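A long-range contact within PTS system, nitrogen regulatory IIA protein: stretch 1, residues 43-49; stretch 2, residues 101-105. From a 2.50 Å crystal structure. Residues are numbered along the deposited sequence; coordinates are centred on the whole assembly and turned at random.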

ATOM      1  N   ASP A  43       0.728  -1.129 -16.595  1.00 18.08           N
ATOM      2  CA  ASP A  43      -0.112  -2.277 -16.246  1.00 19.47           C
ATOM      3  C   ASP A  43      -0.330  -2.399 -14.740  1.00 17.64           C
ATOM      4  O   ASP A  43      -1.406  -2.789 -14.293  1.00 14.14           O
ATOM      5  CB  ASP A  43       0.488  -3.574 -16.799  1.00 20.73           C
ATOM      6  CG  ASP A  43       0.330  -3.692 -18.309  1.00 17.81           C
ATOM      7  OD1 ASP A  43      -0.806  -3.547 -18.803  1.00 24.42           O
ATOM      8  OD2 ASP A  43       1.337  -3.936 -19.002  1.00 15.77           O
ATOM      9  N   VAL A  44       0.693  -2.060 -13.960  1.00 13.65           N
ATOM     10  CA  VAL A  44       0.591  -2.111 -12.508  1.00 14.48           C
ATOM     11  C   VAL A  44      -0.441  -1.069 -12.070  1.00 17.84           C
ATOM     12  O   VAL A  44      -1.232  -1.302 -11.162  1.00 23.97           O
ATOM     13  CB  VAL A  44       1.957  -1.808 -11.861  1.00 20.15           C
ATOM     14  CG1 VAL A  44       1.786  -1.474 -10.375  1.00 17.31           C
ATOM     15  CG2 VAL A  44       2.885  -3.012 -12.046  1.00 10.15           C
ATOM     16  N   PHE A  45      -0.424   0.077 -12.738  1.00 20.65           N
ATOM     17  CA  PHE A  45      -1.350   1.161 -12.462  1.00 20.69           C
ATOM     18  C   PHE A  45      -2.795   0.727 -12.718  1.00 23.92           C
ATOM     19  O   PHE A  45      -3.659   0.872 -11.856  1.00 23.47           O
ATOM     20  CB  PHE A  45      -1.027   2.364 -13.349  1.00 17.17           C
ATOM     21  CG  PHE A  45      -1.976   3.514 -13.174  1.00 24.48           C
ATOM     22  CD1 PHE A  45      -1.798   4.430 -12.144  1.00 29.94           C
ATOM     23  CD2 PHE A  45      -3.068   3.665 -14.019  1.00 21.29           C
ATOM     24  CE1 PHE A  45      -2.697   5.476 -11.959  1.00 23.76           C
ATOM     25  CE2 PHE A  45      -3.973   4.709 -13.842  1.00 26.69           C
ATOM     26  CZ  PHE A  45      -3.787   5.615 -12.810  1.00 24.11           C
ATOM     27  N   GLU A  46      -3.055   0.203 -13.911  1.00 26.61           N
ATOM     28  CA  GLU A  46      -4.396  -0.233 -14.272  1.00 25.63           C
ATOM     29  C   GLU A  46      -4.930  -1.282 -13.306  1.00 22.13           C
ATOM     30  O   GLU A  46      -6.110  -1.305 -12.969  1.00 16.69           O
ATOM     31  CB  GLU A  46      -4.400  -0.797 -15.694  1.00 32.74           C
ATOM     32  CG  GLU A  46      -5.436  -0.146 -16.601  1.00 50.06           C
ATOM     33  CD  GLU A  46      -5.268   1.363 -16.685  1.00 50.87           C
ATOM     34  OE1 GLU A  46      -4.182   1.822 -17.096  1.00 48.79           O
ATOM     35  OE2 GLU A  46      -6.220   2.091 -16.339  1.00 48.53           O
ATOM     36  N   CYS A  47      -4.044  -2.154 -12.863  1.00 16.00           N
ATOM     37  CA  CYS A  47      -4.423  -3.205 -11.952  1.00 16.62           C
ATOM     38  C   CYS A  47      -4.915  -2.643 -10.609  1.00 17.92           C
ATOM     39  O   CYS A  47      -5.929  -3.091 -10.076  1.00 14.79           O
ATOM     40  CB  CYS A  47      -3.231  -4.139 -11.751  1.00 16.75           C
ATOM     41  SG  CYS A  47      -3.635  -5.614 -10.861  1.00 45.30           S
ATOM     42  N   LEU A  48      -4.201  -1.664 -10.066  1.00  9.88           N
ATOM     43  CA  LEU A  48      -4.592  -1.056  -8.794  1.00 14.39           C
ATOM     44  C   LEU A  48      -5.861  -0.216  -8.941  1.00 17.72           C
ATOM     45  O   LEU A  48      -6.719  -0.211  -8.053  1.00 16.79           O
ATOM     46  CB  LEU A  48      -3.464  -0.169  -8.265  1.00 11.77           C
ATOM     47  CG  LEU A  48      -2.067  -0.799  -8.179  1.00 17.00           C
ATOM     48  CD1 LEU A  48      -1.077   0.262  -7.716  1.00  5.35           C
ATOM     49  CD2 LEU A  48      -2.073  -2.016  -7.236  1.00  7.15           C
ATOM     50  N   PHE A  49      -5.972   0.483 -10.071  1.00 24.14           N
ATOM     51  CA  PHE A  49      -7.112   1.350 -10.364  1.00 24.28           C
ATOM     52  C   PHE A  49      -8.374   0.579 -10.761  1.00 24.02           C
ATOM     53  O   PHE A  49      -9.492   1.074 -10.601  1.00 24.87           O
ATOM     54  CB  PHE A  49      -6.739   2.346 -11.471  1.00 33.18           C
ATOM     55  CG  PHE A  49      -7.057   3.790 -11.134  1.00 55.69           C
ATOM     56  CD1 PHE A  49      -6.548   4.384  -9.977  1.00 48.17           C
ATOM     57  CD2 PHE A  49      -7.840   4.565 -11.990  1.00 58.75           C
ATOM     58  CE1 PHE A  49      -6.813   5.728  -9.679  1.00 25.65           C
ATOM     59  CE2 PHE A  49      -8.108   5.907 -11.699  1.00 41.59           C
ATOM     60  CZ  PHE A  49      -7.592   6.485 -10.542  1.00 31.02           C
ATOM     61  N   PHE A 101      -0.378   1.487   2.085  1.00 17.66           N
ATOM     62  CA  PHE A 101       0.288   0.206   1.867  1.00 16.14           C
ATOM     63  C   PHE A 101      -0.300  -0.420   0.587  1.00 14.17           C
ATOM     64  O   PHE A 101      -1.495  -0.712   0.525  1.00  5.93           O
ATOM     65  CB  PHE A 101       0.085  -0.732   3.069  1.00 12.20           C
ATOM     66  CG  PHE A 101       0.959  -1.961   3.030  1.00 13.55           C
ATOM     67  CD1 PHE A 101       0.740  -2.963   2.083  1.00 32.39           C
ATOM     68  CD2 PHE A 101       2.035  -2.092   3.903  1.00 12.15           C
ATOM     69  CE1 PHE A 101       1.584  -4.075   2.001  1.00 23.97           C
ATOM     70  CE2 PHE A 101       2.889  -3.202   3.831  1.00 17.07           C
ATOM     71  CZ  PHE A 101       2.663  -4.193   2.878  1.00 22.12           C
ATOM     72  N   ILE A 102       0.536  -0.605  -0.436  1.00 15.07           N
ATOM     73  CA  ILE A 102       0.078  -1.184  -1.702  1.00 14.35           C
ATOM     74  C   ILE A 102       0.507  -2.633  -1.816  1.00  9.81           C
ATOM     75  O   ILE A 102       1.627  -2.980  -1.462  1.00 16.24           O
ATOM     76  CB  ILE A 102       0.647  -0.441  -2.933  1.00 15.09           C
ATOM     77  CG1 ILE A 102       0.502   1.073  -2.766  1.00 15.54           C
ATOM     78  CG2 ILE A 102      -0.078  -0.904  -4.187  1.00 19.08           C
ATOM     79  CD1 ILE A 102       1.590   1.710  -1.900  1.00 16.89           C
ATOM     80  N   LEU A 103      -0.388  -3.475  -2.317  1.00 14.28           N
ATOM     81  CA  LEU A 103      -0.095  -4.893  -2.485  1.00 17.32           C
ATOM     82  C   LEU A 103      -0.515  -5.429  -3.849  1.00 19.09           C
ATOM     83  O   LEU A 103      -1.662  -5.253  -4.260  1.00 26.34           O
ATOM     84  CB  LEU A 103      -0.801  -5.716  -1.407  1.00 17.71           C
ATOM     85  CG  LEU A 103      -0.517  -7.220  -1.511  1.00 29.04           C
ATOM     86  CD1 LEU A 103       0.953  -7.471  -1.206  1.00 29.37           C
ATOM     87  CD2 LEU A 103      -1.391  -8.004  -0.555  1.00 13.13           C
ATOM     88  N   LEU A 104       0.420  -6.079  -4.540  1.00 19.31           N
ATOM     89  CA  LEU A 104       0.159  -6.694  -5.847  1.00 12.59           C
ATOM     90  C   LEU A 104       0.320  -8.211  -5.668  1.00 13.68           C
ATOM     91  O   LEU A 104       1.400  -8.693  -5.318  1.00 13.62           O
ATOM     92  CB  LEU A 104       1.161  -6.207  -6.892  1.00  5.78           C
ATOM     93  CG  LEU A 104       0.645  -5.447  -8.110  1.00 23.96           C
ATOM     94  CD1 LEU A 104       1.774  -5.409  -9.138  1.00 14.41           C
ATOM     95  CD2 LEU A 104      -0.597  -6.118  -8.704  1.00 11.16           C
ATOM     96  N   VAL A 105      -0.744  -8.967  -5.918  1.00 14.75           N
ATOM     97  CA  VAL A 105      -0.678 -10.409  -5.734  1.00 18.16           C
ATOM     98  C   VAL A 105      -0.938 -11.250  -6.980  1.00 19.65           C
ATOM     99  O   VAL A 105      -1.640 -10.828  -7.900  1.00 26.44           O
ATOM    100  CB  VAL A 105      -1.671 -10.855  -4.628  1.00 25.59           C
ATOM    101  CG1 VAL A 105      -1.319 -10.174  -3.319  1.00 21.14           C
ATOM    102  CG2 VAL A 105      -3.107 -10.508  -5.024  1.00 10.99           C
TER

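Helix 43-49 packs across strand 101-105 mainly through apolar side chains; the two axes approach to 9.9 Å, their N-to-C directions lie 105° apart, and no hydrogen bond links the stretches. The helix is held by its own i to i+4 backbone hydrogen bonds, such as Cys47 N to Asp43 O (3.1 Å) and Leu48 N to Val44 O (3.2 Å), so those amides are satisfied without help from the strand. Asp43 takes no part: its side chain is out of reach of the strand, and OD2 is hydrogen-bonded elsewhere in the structure. Val44 is the first residue to touch. The CA-to-CB bond of Val44 points sideways, yet in the t rotamer Val44 CG2 lies 3.9 Å from Leu104 CD1. Phe45 and Glu46 follow on the part of the helix turned from the strand, out of reach. Cys47 points toward the strand, and its t rotamer sets SG 3.8 Å from Leu104 CD2, an apolar contact. The two methyls of Leu104 are thus divided between helix residues three apart, CD1 against Val44 and CD2 against Cys47, about one turn of helix. Leu48, one residue on, starts sideways, but its m,t conformation brings the end of the chain nearer: CD2 lies 3.8 Å from Ile102 CG2 and, more loosely, 4.5 Å from Leu104 CG. Leu48 CD2 is also 4.4 Å from Leu103 O, a loose approach to a backbone oxygen, while the Leu103 side chain points away. Ile102 and Leu104 both point toward the helix, as expected of alternate residues in a strand; Ile102 offers CG2 while its CD1 end leads away. Leu104, the most covered residue of the contact, meets all three helix residues that touch the strand, Val44, Cys47 and Leu48. Phe49 closes the stretch out of reach. The contact is small, 213 Å² summed over both sides.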